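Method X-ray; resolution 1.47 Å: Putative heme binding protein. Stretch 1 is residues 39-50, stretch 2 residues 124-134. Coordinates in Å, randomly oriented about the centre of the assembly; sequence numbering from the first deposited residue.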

# COMPACT_ATOMS: atom_id res chain seq x y z
N ARG A 39 5.94 4.47 -12.04
CA ARG A 39 4.66 5.04 -12.43
C ARG A 39 3.62 3.93 -12.64
O ARG A 39 3.92 2.89 -13.23
N ASP A 40 2.41 4.13 -12.11
CA ASP A 40 1.28 3.20 -12.31
C ASP A 40 1.16 2.76 -13.77
O ASP A 40 1.27 3.61 -14.66
N PHE A 41 0.95 1.45 -14.00
CA PHE A 41 0.97 0.81 -15.34
C PHE A 41 -0.37 0.71 -16.08
O PHE A 41 -0.42 0.18 -17.20
N SER A 42 -1.46 1.25 -15.51
CA SER A 42 -2.77 1.14 -16.14
C SER A 42 -2.99 2.23 -17.22
O SER A 42 -2.23 3.19 -17.31
N GLU A 43 -4.04 2.06 -18.02
CA GLU A 43 -4.50 3.16 -18.87
C GLU A 43 -5.16 4.20 -17.92
O GLU A 43 -6.00 3.85 -17.11
N TRP A 44 -4.74 5.46 -18.01
CA TRP A 44 -5.30 6.49 -17.10
C TRP A 44 -6.47 7.19 -17.77
O TRP A 44 -6.48 7.38 -18.99
N HIS A 45 -7.46 7.55 -16.95
CA HIS A 45 -8.73 8.06 -17.45
C HIS A 45 -9.01 9.41 -16.80
O HIS A 45 -9.04 9.52 -15.55
N VAL A 46 -9.14 10.43 -17.66
CA VAL A 46 -9.45 11.82 -17.21
C VAL A 46 -10.96 11.93 -17.08
O VAL A 46 -11.71 11.67 -18.03
N MET A 47 -11.42 12.25 -15.87
CA MET A 47 -12.84 12.43 -15.59
C MET A 47 -13.10 13.93 -15.63
O MET A 47 -12.37 14.71 -15.02
N LYS A 48 -14.11 14.34 -16.41
CA LYS A 48 -14.50 15.75 -16.56
C LYS A 48 -16.02 15.78 -16.45
O LYS A 48 -16.71 15.07 -17.18
N ASN A 49 -16.53 16.60 -15.53
CA ASN A 49 -17.97 16.73 -15.30
C ASN A 49 -18.67 15.41 -15.00
O ASN A 49 -19.81 15.19 -15.43
N GLY A 50 -17.98 14.53 -14.26
CA GLY A 50 -18.51 13.25 -13.82
C GLY A 50 -18.51 12.11 -14.83
O GLY A 50 -19.06 11.05 -14.55
N MET A 124 -11.37 22.51 -9.55
CA MET A 124 -12.36 23.59 -9.72
C MET A 124 -13.01 23.61 -11.10
O MET A 124 -14.08 24.20 -11.26
N LYS A 125 -12.37 22.96 -12.09
CA LYS A 125 -12.97 22.66 -13.39
C LYS A 125 -13.63 21.26 -13.46
O LYS A 125 -13.92 20.77 -14.57
N SER A 126 -13.90 20.66 -12.30
CA SER A 126 -14.46 19.33 -12.15
C SER A 126 -13.68 18.26 -12.94
O SER A 126 -14.30 17.42 -13.60
N LYS A 127 -12.36 18.31 -12.83
CA LYS A 127 -11.47 17.42 -13.59
C LYS A 127 -10.42 16.78 -12.68
O LYS A 127 -9.76 17.45 -11.88
N PHE A 128 -10.22 15.47 -12.86
CA PHE A 128 -9.17 14.74 -12.13
C PHE A 128 -8.89 13.42 -12.88
O PHE A 128 -9.68 13.07 -13.76
N THR A 129 -7.77 12.77 -12.57
CA THR A 129 -7.34 11.56 -13.32
C THR A 129 -7.30 10.34 -12.40
O THR A 129 -6.75 10.39 -11.30
N VAL A 130 -7.86 9.23 -12.87
CA VAL A 130 -7.89 7.93 -12.14
C VAL A 130 -7.23 6.80 -12.94
O VAL A 130 -7.18 6.81 -14.16
N ALA A 131 -6.74 5.80 -12.20
CA ALA A 131 -6.22 4.55 -12.80
C ALA A 131 -7.36 3.76 -13.41
O ALA A 131 -8.38 3.53 -12.76
N GLY A 132 -7.23 3.31 -14.66
CA GLY A 132 -8.31 2.49 -15.26
C GLY A 132 -8.63 1.24 -14.45
O GLY A 132 -9.80 0.89 -14.26
N MET A 133 -7.59 0.58 -13.96
CA MET A 133 -7.73 -0.51 -13.04
C MET A 133 -6.57 -0.48 -12.04
O MET A 133 -5.45 -0.23 -12.45
N ALA A 134 -6.86 -0.74 -10.77
CA ALA A 134 -5.84 -0.85 -9.74
C ALA A 134 -6.22 -1.94 -8.72
O ALA A 134 -7.40 -2.28 -8.57

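The two stretches form an antiparallel β-ladder, Trp44–Lys48 against Lys127–Ala131, in which side chains alternate between two faces and polar groups close both ends. Paired backbone hydrogen bonds at His45/Val130 and Met47/Phe128 set the register, which places Met47, Phe128, His45 and Val130 on one face. Met47 (chi1 m, chi2 m, chi3 t) lies between its neighbours across the ladder: its CB sits over the Phe128 ring, 4.2 Å from the centroid, and its CE reaches Val130 CG2 at 3.8 Å. Phe128 adopts the p rotamer, which brings its ring back toward Met47, with CE1 3.9 Å from Met47 CG. His45 (m) places ND1 3.7 Å from Gly132 CA, while its NE2 donates to Glu43 OE1 at 2.8 Å.

The other face carries Trp44, Val46, Lys48, Lys127, Thr129 and Ala131. Val46 (t) touches both Thr129, CG2 to OG1 at 3.9 Å, and the aliphatic part of Lys127, CG1 to CD at 3.7 Å. Trp44 (m) packs its CB 3.9 Å from Thr129 CG2, and its NE1 donates to Asp40 OD1 at 3.0 Å. That carboxylate oxygen also accepts from Ser42 OG at 2.7 Å, holding the p-rotamer serine near Ala131, whose CB is 3.4 Å from Ser42 OG. Gly132 N donates to Glu43 O at 2.8 Å and only weakly to Ser42 OG at 3.3 Å; a CB on Gly132 would clash with Glu43 O. Water 1 links Asp40 OD2 (2.7 Å) to Met133 O (2.8 Å).

At the far end, the chi2 p turn of Lys48 carries NZ to Lys125 O, a 2.9 Å hydrogen bond. Water 2 joins Lys48 NZ (2.9 Å) to Lys127 NZ (3.1 Å), and water 3 bridges Asn49 OD1 (2.8 Å) and Lys125 O (3.2 Å).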

# COMPACT_ATOMS: atom_id res chain seq x y z
CB ARG A 39 4.82 5.86 -13.73
CG ARG A 39 3.57 6.54 -14.27
CD ARG A 39 3.87 7.29 -15.58
NE ARG A 39 2.73 7.94 -16.21
CZ ARG A 39 1.77 7.32 -16.90
NH1 ARG A 39 1.81 6.01 -17.02
NH2 ARG A 39 0.78 8.01 -17.44
CB ASP A 40 -0.02 3.84 -11.76
CG ASP A 40 -1.25 2.98 -11.97
OD1 ASP A 40 -1.77 2.98 -13.10
OD2 ASP A 40 -1.70 2.32 -10.99
CB PHE A 41 1.62 -0.62 -15.25
CG PHE A 41 3.00 -0.66 -14.62
CD1 PHE A 41 4.06 0.02 -15.20
CD2 PHE A 41 3.24 -1.36 -13.45
CE1 PHE A 41 5.34 -0.01 -14.63
CE2 PHE A 41 4.51 -1.36 -12.85
CZ PHE A 41 5.55 -0.67 -13.45
CB SER A 42 -3.85 1.18 -15.06
OG SER A 42 -4.02 2.47 -14.52
CB GLU A 43 -5.48 2.70 -19.96
CG GLU A 43 -5.92 3.84 -20.85
CD GLU A 43 -6.79 3.38 -21.99
OE1 GLU A 43 -8.03 3.23 -21.79
OE2 GLU A 43 -6.19 3.10 -23.06
CB TRP A 44 -4.25 7.48 -16.69
CG TRP A 44 -3.14 6.96 -15.79
CD1 TRP A 44 -2.93 5.66 -15.36
CD2 TRP A 44 -2.04 7.72 -15.28
NE1 TRP A 44 -1.80 5.60 -14.58
CE2 TRP A 44 -1.23 6.85 -14.51
CE3 TRP A 44 -1.69 9.07 -15.37
CZ2 TRP A 44 -0.05 7.28 -13.87
CZ3 TRP A 44 -0.53 9.50 -14.75
CH2 TRP A 44 0.26 8.62 -13.97
CB HIS A 45 -9.85 7.05 -17.20
CG HIS A 45 -9.71 5.79 -18.02
ND1 HIS A 45 -10.24 4.59 -17.64
CD2 HIS A 45 -9.12 5.59 -19.23
CE1 HIS A 45 -9.95 3.68 -18.56
NE2 HIS A 45 -9.26 4.26 -19.53
CB VAL A 46 -8.89 12.87 -18.18
CG1 VAL A 46 -9.26 14.30 -17.76
CG2 VAL A 46 -7.40 12.75 -18.30
CB MET A 47 -13.20 11.91 -14.19
CG MET A 47 -13.01 10.44 -14.01
SD MET A 47 -14.16 9.54 -15.08
CE MET A 47 -13.17 8.08 -15.23
CB LYS A 48 -14.02 16.30 -17.91
CG LYS A 48 -14.65 17.64 -18.34
CD LYS A 48 -13.92 18.82 -17.74
CE LYS A 48 -14.69 20.12 -17.98
NZ LYS A 48 -13.94 21.26 -17.42
CB ASN A 49 -18.64 17.44 -16.49
CG ASN A 49 -18.13 18.86 -16.71
OD1 ASN A 49 -17.49 19.46 -15.84
ND2 ASN A 49 -18.41 19.41 -17.89
CB MET A 124 -11.73 24.97 -9.40
CG MET A 124 -11.26 25.09 -7.96
SD MET A 124 -12.51 24.80 -6.69
CE MET A 124 -13.62 26.20 -6.95
CB LYS A 125 -11.90 22.73 -14.49
CG LYS A 125 -11.15 24.05 -14.62
CD LYS A 125 -10.08 23.90 -15.69
CE LYS A 125 -9.43 25.23 -16.04
NZ LYS A 125 -10.35 26.12 -16.81
CB SER A 126 -15.94 19.32 -12.50
OG SER A 126 -16.63 20.28 -11.69
CB LYS A 127 -10.78 18.17 -14.71
CG LYS A 127 -9.80 17.34 -15.53
CD LYS A 127 -9.64 17.88 -16.94
CE LYS A 127 -8.95 19.21 -16.94
NZ LYS A 127 -8.69 19.59 -18.35
CB PHE A 128 -9.54 14.46 -10.67
CG PHE A 128 -10.83 13.71 -10.49
CD1 PHE A 128 -10.87 12.32 -10.53
CD2 PHE A 128 -12.04 14.41 -10.25
CE1 PHE A 128 -12.08 11.64 -10.40
CE2 PHE A 128 -13.24 13.72 -10.10
CZ PHE A 128 -13.26 12.34 -10.16
CB THR A 129 -5.97 11.78 -13.95
OG1 THR A 129 -5.99 13.04 -14.67
CG2 THR A 129 -5.61 10.66 -14.98
CB VAL A 130 -9.31 7.52 -11.76
CG1 VAL A 130 -9.89 8.49 -10.72
CG2 VAL A 130 -10.23 7.46 -12.96
CB ALA A 131 -5.51 3.75 -11.74
CB MET A 133 -7.62 -1.84 -13.84
CG MET A 133 -8.78 -2.14 -14.78
SD MET A 133 -10.40 -2.45 -14.03
CE MET A 133 -9.98 -3.10 -12.42
CB ALA A 134 -5.59 0.50 -9.03
O HOH W 1 -2.85 -0.04 -11.45
O HOH W 2 -11.21 21.44 -18.39
O HOH W 3 -16.69 22.12 -15.52